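PDB 2W31: globin from Geobacter sulfurreducens, which binds haem b with a hexacoordinated iron, as the globin domain of a globin-coupled sensor, and may bind oxygen. Local coordinates for the interface of chains A and B. Coordinates in Å, arbitrary orientation; residue numbers count along the deposited sequence, not the author numbering. Chains: chain A/B, Globin.

The C-alpha centres of contacts 1 and 2 lie about 13 Å apart along one pair of helices, A:125-151 and B:101-121. No residue is common to both contacts. The pairing shows the helices running in opposite senses: A:Glu133 meets B:Gln112 and A:Asp140 meets B:Asn108 in contact 1, and A:Asp144 reaches B:His101 in contact 2. Contact 1 stays on this pair, whereas contact 2 adds helix A:4-11 and the segment around B:Ile46 and B:Glu48. Because the whole interface is two-fold symmetric, each contact recurs with the chains exchanged, which is consistent with a globin-domain dimer.

Contact 1: the interface of chains A and B. Residues chain A 132-133, 136-137, 140; chain B 108, 112.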
# COMPACT_ATOMS: atom_id res chain seq x y z
N ARG A 132 7.03 -11.47 -3.31
CA ARG A 132 6.76 -10.09 -2.90
C ARG A 132 5.67 -9.49 -3.79
O ARG A 132 4.76 -8.79 -3.27
CB ARG A 132 8.04 -9.24 -2.96
CG ARG A 132 7.90 -7.88 -2.28
CD ARG A 132 9.14 -7.01 -2.44
NE ARG A 132 9.49 -6.79 -3.85
CZ ARG A 132 10.61 -7.22 -4.44
NH1 ARG A 132 11.52 -7.88 -3.76
NH2 ARG A 132 10.82 -6.96 -5.72
N GLU A 133 5.76 -9.71 -5.12
CA GLU A 133 4.74 -9.12 -5.99
C GLU A 133 3.33 -9.64 -5.67
O GLU A 133 2.38 -8.86 -5.66
CB GLU A 133 5.08 -9.34 -7.48
CG GLU A 133 6.28 -8.48 -7.99
CD GLU A 133 6.79 -8.87 -9.37
OE1 GLU A 133 6.53 -10.00 -9.82
OE2 GLU A 133 7.52 -8.06 -9.98
N GLU A 136 2.19 -8.03 -2.29
CA GLU A 136 1.80 -6.61 -2.47
C GLU A 136 0.46 -6.45 -3.17
O GLU A 136 -0.33 -5.56 -2.80
CB GLU A 136 2.87 -5.81 -3.19
CG GLU A 136 4.20 -5.72 -2.46
CD GLU A 136 4.28 -4.67 -1.40
OE1 GLU A 136 3.36 -4.49 -0.58
OE2 GLU A 136 5.36 -4.03 -1.34
N LYS A 137 0.16 -7.30 -4.16
CA LYS A 137 -1.14 -7.26 -4.81
C LYS A 137 -2.29 -7.59 -3.83
O LYS A 137 -3.27 -6.87 -3.75
CB LYS A 137 -1.19 -8.21 -6.01
CG LYS A 137 -0.38 -7.75 -7.20
CD LYS A 137 -0.41 -8.82 -8.25
CE LYS A 137 0.83 -8.77 -9.13
NZ LYS A 137 0.97 -9.92 -10.07
N ASP A 140 -2.71 -4.77 -1.27
CA ASP A 140 -3.28 -3.56 -1.93
C ASP A 140 -4.75 -3.76 -2.30
O ASP A 140 -5.53 -2.81 -2.18
CB ASP A 140 -2.41 -3.11 -3.11
CG ASP A 140 -1.13 -2.39 -2.66
OD1 ASP A 140 -0.93 -2.19 -1.43
OD2 ASP A 140 -0.34 -2.03 -3.57
N ASN B 108 -0.02 0.53 -6.63
CA ASN B 108 0.58 -0.81 -6.67
C ASN B 108 1.63 -0.87 -7.80
O ASN B 108 2.71 -1.47 -7.61
CB ASN B 108 -0.51 -1.88 -6.89
CG ASN B 108 0.07 -3.31 -6.87
OD1 ASN B 108 0.30 -3.89 -7.94
ND2 ASN B 108 0.35 -3.83 -5.67
N GLN B 112 5.54 -1.75 -6.96
CA GLN B 112 6.28 -2.91 -7.50
C GLN B 112 7.55 -2.44 -8.22
O GLN B 112 8.63 -3.04 -8.11
CB GLN B 112 5.39 -3.71 -8.48
CG GLN B 112 4.02 -4.22 -7.94
CD GLN B 112 4.07 -5.42 -7.00
OE1 GLN B 112 5.10 -5.71 -6.38
NE2 GLN B 112 2.90 -6.12 -6.85
O HOH W 1 8.42 -5.67 -9.63
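B:Asn108 turns its CG anti to the backbone N (chi1 -177°), which sends its amide toward A:Asp140, while B:Gln112 bends at chi2 (-75°) and lays its amide against the backbone and inner side-chain carbons of A:Glu133. Both torsions serve hydrogen bonds into helix A:125-151. The amide nitrogen B:Asn108 ND2 donates to the carboxylate oxygen A:Asp140 OD2 at 2.8 Å, almost straight (167° at H). The acceptor lies in the plane of the amide, but the donor arrives from above the carboxylate plane, and the two flat groups stand nearly perpendicular.

B:Gln112 instead uses NE2 to reach the main-chain carbonyl of A:Glu133, with NE2 to O at 3.0 Å, in the carbonyl plane and on a lone pair. Its OE1 rests on the methylene A:Glu133 CG at 3.4 Å. On the opposite face of the amide, A:Glu136 CB approaches B:Gln112 CD at 4.0 Å as the two side chains run past each other in opposite directions, so the amide is flanked by carbons on both faces. The carboxylate of A:Glu133 extends further to hold a water through OE2 at 2.6 Å, and this water also meets the carbonyl oxygen B:Gln112 O at 3.0 Å.

This polar strip probably fixes the register of the antiparallel helices of the two globin domains paired in this assembly.

Contact 2: the interface of chains A and B. Residues chain A 1, 7, 10-11, 144; chain B 46, 48, 101-102, 105.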
# COMPACT_ATOMS: atom_id res chain seq x y z
N MET A 1 -15.29 -2.35 -12.75
CA MET A 1 -14.55 -2.09 -11.48
C MET A 1 -14.92 -3.03 -10.34
O MET A 1 -14.04 -3.53 -9.65
CB MET A 1 -14.76 -0.64 -11.03
CG MET A 1 -16.21 -0.32 -10.62
SD MET A 1 -16.38 0.96 -9.34
CE MET A 1 -15.13 0.48 -8.12
N ILE A 7 -11.36 -6.49 -10.68
CA ILE A 7 -10.31 -6.03 -9.78
C ILE A 7 -8.99 -6.77 -10.00
O ILE A 7 -7.92 -6.14 -10.07
CB ILE A 7 -10.80 -6.11 -8.32
CG1 ILE A 7 -11.88 -5.05 -8.16
CG2 ILE A 7 -9.65 -5.92 -7.32
CD1 ILE A 7 -12.63 -5.10 -6.83
N HIS A 10 -7.28 -5.52 -13.10
CA HIS A 10 -6.63 -4.23 -12.95
C HIS A 10 -5.27 -4.33 -12.25
O HIS A 10 -4.32 -3.59 -12.60
CB HIS A 10 -7.54 -3.26 -12.20
CG HIS A 10 -8.78 -2.90 -12.96
ND1 HIS A 10 -9.88 -2.32 -12.36
CD2 HIS A 10 -9.12 -3.10 -14.26
CE1 HIS A 10 -10.83 -2.15 -13.27
NE2 HIS A 10 -10.39 -2.61 -14.42
N TYR A 11 -5.18 -5.21 -11.25
CA TYR A 11 -3.92 -5.43 -10.53
C TYR A 11 -3.02 -6.48 -11.17
O TYR A 11 -1.95 -6.76 -10.65
CB TYR A 11 -4.24 -5.87 -9.07
CG TYR A 11 -4.70 -4.74 -8.17
CD1 TYR A 11 -3.77 -3.91 -7.54
CD2 TYR A 11 -6.05 -4.49 -7.96
CE1 TYR A 11 -4.16 -2.86 -6.70
CE2 TYR A 11 -6.46 -3.45 -7.12
CZ TYR A 11 -5.52 -2.61 -6.53
OH TYR A 11 -5.94 -1.59 -5.68
N ASP A 144 -7.73 -1.51 -0.82
CA ASP A 144 -8.58 -0.85 -1.83
C ASP A 144 -10.06 -1.07 -1.46
O ASP A 144 -10.85 -0.12 -1.32
CB ASP A 144 -8.22 -1.46 -3.19
CG ASP A 144 -8.97 -0.85 -4.40
OD1 ASP A 144 -9.99 -0.10 -4.24
OD2 ASP A 144 -8.53 -1.16 -5.54
N ILE B 46 -5.89 0.04 -19.39
CA ILE B 46 -7.21 -0.14 -18.81
C ILE B 46 -8.17 0.89 -19.41
O ILE B 46 -7.94 2.10 -19.30
CB ILE B 46 -7.18 0.05 -17.24
CG1 ILE B 46 -6.15 -0.89 -16.54
CG2 ILE B 46 -8.59 -0.13 -16.66
CD1 ILE B 46 -5.88 -0.58 -15.03
N GLU B 48 -10.99 2.23 -18.63
CA GLU B 48 -11.52 3.26 -17.71
C GLU B 48 -10.52 4.38 -17.42
O GLU B 48 -10.91 5.54 -17.28
CB GLU B 48 -11.99 2.61 -16.39
CG GLU B 48 -13.24 1.76 -16.56
CD GLU B 48 -13.01 0.33 -17.08
OE1 GLU B 48 -11.90 -0.07 -17.43
OE2 GLU B 48 -14.01 -0.45 -17.05
N HIS B 101 -10.50 3.86 -6.70
CA HIS B 101 -9.95 2.50 -6.95
C HIS B 101 -8.71 2.60 -7.84
O HIS B 101 -7.70 1.89 -7.59
CB HIS B 101 -11.00 1.61 -7.65
CG HIS B 101 -10.43 0.42 -8.36
ND1 HIS B 101 -10.56 0.19 -9.72
CD2 HIS B 101 -9.80 -0.68 -7.86
CE1 HIS B 101 -9.99 -0.97 -10.03
NE2 HIS B 101 -9.53 -1.52 -8.92
N TYR B 102 -8.75 3.46 -8.87
CA TYR B 102 -7.61 3.53 -9.79
C TYR B 102 -6.35 4.18 -9.20
O TYR B 102 -5.23 3.85 -9.64
CB TYR B 102 -7.99 4.17 -11.13
CG TYR B 102 -9.07 3.36 -11.82
CD1 TYR B 102 -8.76 2.12 -12.42
CD2 TYR B 102 -10.41 3.78 -11.80
CE1 TYR B 102 -9.77 1.32 -13.00
CE2 TYR B 102 -11.42 2.98 -12.40
CZ TYR B 102 -11.09 1.77 -12.98
OH TYR B 102 -12.08 0.96 -13.55
N VAL B 105 -4.81 1.21 -7.60
CA VAL B 105 -4.17 0.40 -8.67
C VAL B 105 -2.83 1.01 -9.05
O VAL B 105 -1.79 0.31 -9.11
CB VAL B 105 -5.11 0.25 -9.90
CG1 VAL B 105 -4.37 -0.42 -11.05
CG2 VAL B 105 -6.34 -0.59 -9.52
O HOH W 2 -11.30 -2.72 -17.19
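Helix A:4-11 packs here beside the start of helix B:101-121, with A:Tyr11 touching B:Val105 and A:His10 reaching B:His101, B:Tyr102 and B:Ile46. The methyl B:Val105 CG2 sits over one face of the A:Tyr11 ring as a CH-pi contact, offset toward the rim and 3.7 Å from CZ. The other methyl, B:Val105 CG1, lies 3.5 Å from the main-chain oxygen A:His10 O.

Within chain A, the phenol A:Tyr11 OH donates to the carboxylate oxygen A:Asp144 OD2 at 2.6 Å. The donor is on the anti side, 27° out of the carboxylate plane, and the bond ties helix A:4-11 to helix A:125-151. A phenylalanine in place of A:Tyr11 would probably leave A:Asp144 OD2 without this mate and its carboxylate freer to turn beside B:His101.

A:His10 has CG anti to its carbonyl carbon (chi1 -66°), which carries the imidazole across to chain B. There A:His10 CE1 meets the ring carbon B:Tyr102 CE1 at 3.6 Å. The NE2 end approaches the methyl B:Ile46 CG2, NE2 to CG2 being 3.8 Å. A:His10 NE2 also hydrogen-bonds, at 2.9 Å, to a water in its ring plane, which in turn meets the carboxylate oxygen B:Glu48 OE1 at 2.7 Å. That nearby carboxylate may help to stabilise a protonated imidazole.

B:His101 is wedged between A:His10 and A:Asp144, its ring nearly coplanar with the carboxylate (27° apart). As modelled, its carbons CE1 and CD2 come implausibly close to A:His10 ND1 and A:Asp144 OD2, making the ring's orientation doubtful; a half-turn about CB-CG would put nitrogens in their places.

The site probably braces the N-terminal helix against the partner subunit at one end of the interface between the two chains, if this pairing persists in the whole sensor.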